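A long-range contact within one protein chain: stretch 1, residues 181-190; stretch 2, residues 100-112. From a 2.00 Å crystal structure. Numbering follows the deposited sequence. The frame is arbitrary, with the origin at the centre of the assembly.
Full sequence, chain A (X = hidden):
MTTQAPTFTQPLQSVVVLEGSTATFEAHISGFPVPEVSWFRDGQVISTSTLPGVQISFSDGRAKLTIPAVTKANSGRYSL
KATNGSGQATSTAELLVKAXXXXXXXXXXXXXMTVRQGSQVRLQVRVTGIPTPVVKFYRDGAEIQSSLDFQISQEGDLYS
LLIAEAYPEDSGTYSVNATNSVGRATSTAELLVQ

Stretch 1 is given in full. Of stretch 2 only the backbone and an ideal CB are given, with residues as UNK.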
# COMPACT_ATOMS: atom_id res chain seq x y z
N SER A 181 -7.46 11.43 6.60
CA SER A 181 -8.58 11.90 5.79
C SER A 181 -9.80 10.99 5.78
O SER A 181 -10.93 11.46 5.58
CB SER A 181 -8.12 12.13 4.35
OG SER A 181 -7.70 10.91 3.75
N VAL A 182 -9.61 9.69 5.99
CA VAL A 182 -10.74 8.79 5.96
C VAL A 182 -11.34 8.38 7.30
O VAL A 182 -12.37 7.72 7.32
CB VAL A 182 -10.43 7.51 5.15
CG1 VAL A 182 -10.44 7.85 3.68
CG2 VAL A 182 -9.08 6.94 5.55
N GLY A 183 -10.72 8.78 8.40
CA GLY A 183 -11.30 8.41 9.68
C GLY A 183 -10.51 8.77 10.92
O GLY A 183 -9.42 9.34 10.85
N ARG A 184 -11.10 8.44 12.06
CA ARG A 184 -10.49 8.70 13.35
C ARG A 184 -10.69 7.48 14.24
O ARG A 184 -11.74 6.86 14.23
CB ARG A 184 -11.13 9.91 14.02
CG ARG A 184 -10.46 10.29 15.35
CD ARG A 184 -11.30 11.29 16.11
NE ARG A 184 -12.60 10.72 16.45
CZ ARG A 184 -13.67 11.43 16.76
NH1 ARG A 184 -13.60 12.76 16.77
NH2 ARG A 184 -14.81 10.82 17.08
N ALA A 185 -9.65 7.15 14.99
CA ALA A 185 -9.69 6.03 15.91
C ALA A 185 -9.12 6.52 17.23
O ALA A 185 -8.24 7.39 17.25
CB ALA A 185 -8.84 4.90 15.36
N THR A 186 -9.60 5.98 18.34
CA THR A 186 -9.09 6.37 19.64
C THR A 186 -8.86 5.14 20.50
O THR A 186 -9.56 4.14 20.37
CB THR A 186 -10.03 7.35 20.38
OG1 THR A 186 -11.22 6.66 20.79
CG2 THR A 186 -10.40 8.51 19.48
N SER A 187 -7.86 5.22 21.37
CA SER A 187 -7.50 4.14 22.27
C SER A 187 -7.39 4.75 23.66
O SER A 187 -6.77 5.81 23.84
CB SER A 187 -6.16 3.54 21.84
OG SER A 187 -5.80 2.42 22.62
N THR A 188 -7.99 4.10 24.66
CA THR A 188 -7.94 4.61 26.02
C THR A 188 -7.52 3.54 27.00
O THR A 188 -7.79 2.36 26.79
CB THR A 188 -9.32 5.13 26.49
OG1 THR A 188 -9.93 5.90 25.44
CG2 THR A 188 -9.16 6.01 27.72
N ALA A 189 -6.87 3.98 28.07
CA ALA A 189 -6.40 3.08 29.12
C ALA A 189 -6.33 3.85 30.44
O ALA A 189 -6.21 5.07 30.47
CB ALA A 189 -5.03 2.52 28.78
N GLU A 190 -6.38 3.10 31.53
CA GLU A 190 -6.34 3.66 32.86
C GLU A 190 -5.00 3.38 33.52
O GLU A 190 -4.57 2.24 33.60
CB GLU A 190 -7.45 3.04 33.70
CG GLU A 190 -7.89 3.89 34.86
CD GLU A 190 -8.47 5.21 34.41
OE1 GLU A 190 -9.23 5.21 33.41
OE2 GLU A 190 -8.17 6.25 35.05
N UNK A 100 -5.41 4.39 -2.89
CA UNK A 100 -5.80 3.53 -1.78
C UNK A 100 -5.87 4.30 -0.47
O UNK A 100 -5.05 5.19 -0.22
CB UNK A 100 -4.82 2.36 -1.65
N UNK A 101 -6.85 3.96 0.35
CA UNK A 101 -7.01 4.60 1.65
C UNK A 101 -7.48 3.59 2.69
O UNK A 101 -8.10 2.58 2.36
CB UNK A 101 -8.00 5.77 1.56
N UNK A 102 -7.18 3.88 3.95
CA UNK A 102 -7.56 3.03 5.07
C UNK A 102 -7.64 3.92 6.30
O UNK A 102 -6.76 4.73 6.53
CB UNK A 102 -6.57 1.88 5.27
N UNK A 103 -8.71 3.78 7.09
CA UNK A 103 -8.82 4.63 8.29
C UNK A 103 -7.76 4.20 9.31
O UNK A 103 -7.19 3.11 9.20
CB UNK A 103 -10.22 4.54 8.90
N UNK A 104 -7.48 5.05 10.31
CA UNK A 104 -6.47 4.70 11.32
C UNK A 104 -6.91 3.44 12.07
O UNK A 104 -8.08 3.28 12.41
CB UNK A 104 -6.25 5.86 12.30
N UNK A 105 -5.96 2.56 12.31
CA UNK A 105 -6.25 1.32 13.00
C UNK A 105 -5.19 1.02 14.05
O UNK A 105 -4.00 1.17 13.80
CB UNK A 105 -6.35 0.17 12.00
N UNK A 106 -5.63 0.64 15.24
CA UNK A 106 -4.69 0.31 16.31
C UNK A 106 -4.36 -1.17 16.29
O UNK A 106 -5.15 -1.99 16.73
CB UNK A 106 -5.26 0.71 17.67
N UNK A 107 -3.19 -1.50 15.75
CA UNK A 107 -2.75 -2.88 15.69
C UNK A 107 -2.44 -3.24 17.14
O UNK A 107 -2.78 -4.33 17.60
CB UNK A 107 -1.55 -3.08 14.76
N UNK A 108 -1.80 -2.31 17.83
CA UNK A 108 -1.48 -2.46 19.25
C UNK A 108 -2.13 -1.28 19.98
O UNK A 108 -1.82 -0.12 19.70
CB UNK A 108 0.03 -2.51 19.49
N UNK A 109 -3.02 -1.60 20.91
CA UNK A 109 -3.74 -0.61 21.69
C UNK A 109 -3.11 -0.36 23.05
O UNK A 109 -2.27 -1.13 23.50
CB UNK A 109 -5.19 -1.05 21.87
N UNK A 110 -3.54 0.72 23.70
CA UNK A 110 -3.06 1.05 25.03
C UNK A 110 -3.65 0.01 25.98
O UNK A 110 -4.75 -0.49 25.75
CB UNK A 110 -3.44 2.47 25.44
N UNK A 111 -2.92 -0.32 27.04
CA UNK A 111 -3.42 -1.28 28.02
C UNK A 111 -3.36 -0.65 29.40
O UNK A 111 -2.38 0.01 29.74
CB UNK A 111 -2.62 -2.58 27.98
N UNK A 112 -4.40 -0.85 30.19
CA UNK A 112 -4.44 -0.31 31.54
C UNK A 112 -3.38 -0.95 32.42
O UNK A 112 -3.03 -2.11 32.24
CB UNK A 112 -5.83 -0.51 32.15

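Strand 183-190 runs nearly parallel to the segment 102-106 (7° between axes, 5.3 Å at closest approach), and its alternation sets the test: within the strand Ala185, Ser187 and Ala189 point their CA-to-CB bonds toward stretch 2, while Arg184, Thr186 and Thr188 point away; Val182, in the loop just before the strand, also points toward it.

Position 100 has nothing of stretch 1 within 5.5 Å of its ideal CB, so the contact leaves it unconstrained; it is Glu100. At 101 the CB points toward Val182, 3.8 Å from Val182 CG1, which favours a small or beta-branched residue with a methyl to offer; Thr101 is found, chi1 p. Position 102 points away and could hold almost anything; it is Ala102, whose backbone O lies 3.4 Å from Val182 CG2.

At 103 phi is -69° and psi 163°, values that proline accepts as readily as other residues. The CB points sideways, and its nearest neighbours are Gly183 CA and Val182 O, both 4.1 Å away, so a compact apolar group suits. Pro103 places its CB 4.3 Å from Val182 CG2. Position 104 repeats the extended proline-compatible angles (-61/139), but its CB points toward Ala185 CB at 4.1 Å. Proline, valine or alanine would fit; Pro104 does so, with CD 3.3 Å from Gly183 O.

Position 105 points away, with no stretch 1 atom near, and suits a polar residue among others: Asn105. At 106 the CB points toward stretch 1 but remains 5.1 Å from Ser187 CB, leaving room for a large apolar side chain. Leucine, methionine or an aromatic would be reasonable. Phe106, chi1 m, fills it: Ser187 CB sits over one ring face, 3.8 Å from the ring centroid and 9° off the normal, a CH-pi contact, while Ala185 CB packs 3.6 Å from Phe106 CE1.

The chain turns a corner at 107, out of reach, and 108 points away; they are Val107 and Gln108. At 109 the CB is sideways, 3.6 Å from Ser187 OG, and a long chain could continue past it; Arg109 is deposited.

At 110 the backbone N donates to Ser187 OG (3.0 Å, 170°), a bond that rules out proline as an equivalent choice. The CB points toward Ala189 CB, favouring an aliphatic residue. Leu110 brings its CB 3.6 Å from Ala189 CB; a water bridges Leu110 O, Ser187 OG and Thr188 O.

Position 111 points away: Gln111. At 112 the CB is sideways, 3.4 Å from Glu190 O, and the nearby Glu190 N offers a donor, so a short hydroxyl, or perhaps Asp or Asn, is suggested. Ser112, chi1 m, accepts from Glu190 N at its OG (3.0 Å, 171°).

Stretch 2 100-112: ETAPPNFVQRLQS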
# COMPACT_ATOMS: atom_id res chain seq x y z
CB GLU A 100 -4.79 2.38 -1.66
CG GLU A 100 -4.95 1.52 -0.42
CD GLU A 100 -3.78 0.56 -0.22
OE1 GLU A 100 -2.62 1.01 -0.34
OE2 GLU A 100 -4.03 -0.64 0.07
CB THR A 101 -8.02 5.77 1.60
OG1 THR A 101 -9.26 5.32 1.05
CG2 THR A 101 -7.46 6.92 0.77
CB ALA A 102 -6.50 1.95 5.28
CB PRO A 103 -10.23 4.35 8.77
CG PRO A 103 -10.41 2.90 8.42
CD PRO A 103 -9.82 2.82 7.02
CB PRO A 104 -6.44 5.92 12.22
CG PRO A 104 -6.85 7.04 11.28
CD PRO A 104 -7.99 6.42 10.54
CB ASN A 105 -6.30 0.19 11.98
CG ASN A 105 -6.53 -1.16 12.62
OD1 ASN A 105 -7.49 -1.34 13.38
ND2 ASN A 105 -5.67 -2.12 12.31
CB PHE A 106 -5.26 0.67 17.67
CG PHE A 106 -5.29 2.13 17.95
CD1 PHE A 106 -6.43 2.88 17.71
CD2 PHE A 106 -4.14 2.78 18.38
CE1 PHE A 106 -6.42 4.25 17.91
CE2 PHE A 106 -4.13 4.15 18.58
CZ PHE A 106 -5.27 4.88 18.34
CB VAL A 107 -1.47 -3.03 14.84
CG1 VAL A 107 -0.95 -4.45 14.92
CG2 VAL A 107 -1.77 -2.65 13.40
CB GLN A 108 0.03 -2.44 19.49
CG GLN A 108 0.39 -2.67 20.94
CD GLN A 108 1.85 -2.41 21.22
OE1 GLN A 108 2.68 -2.49 20.32
NE2 GLN A 108 2.17 -2.13 22.48
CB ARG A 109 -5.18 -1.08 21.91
CG ARG A 109 -6.02 -1.11 20.66
CD ARG A 109 -7.40 -1.67 20.94
NE ARG A 109 -8.32 -1.37 19.84
CZ ARG A 109 -9.43 -2.06 19.57
NH1 ARG A 109 -9.77 -3.11 20.32
NH2 ARG A 109 -10.20 -1.71 18.55
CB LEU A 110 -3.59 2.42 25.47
CG LEU A 110 -3.08 3.72 24.88
CD1 LEU A 110 -3.77 4.90 25.57
CD2 LEU A 110 -1.57 3.81 25.08
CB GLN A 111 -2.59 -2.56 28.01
CG GLN A 111 -2.74 -3.40 26.75
CD GLN A 111 -1.95 -4.70 26.83
OE1 GLN A 111 -2.21 -5.55 27.69
NE2 GLN A 111 -0.96 -4.86 25.93
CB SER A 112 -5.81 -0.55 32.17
OG SER A 112 -6.81 0.15 31.46
O HOH W 1 -6.96 0.83 25.00
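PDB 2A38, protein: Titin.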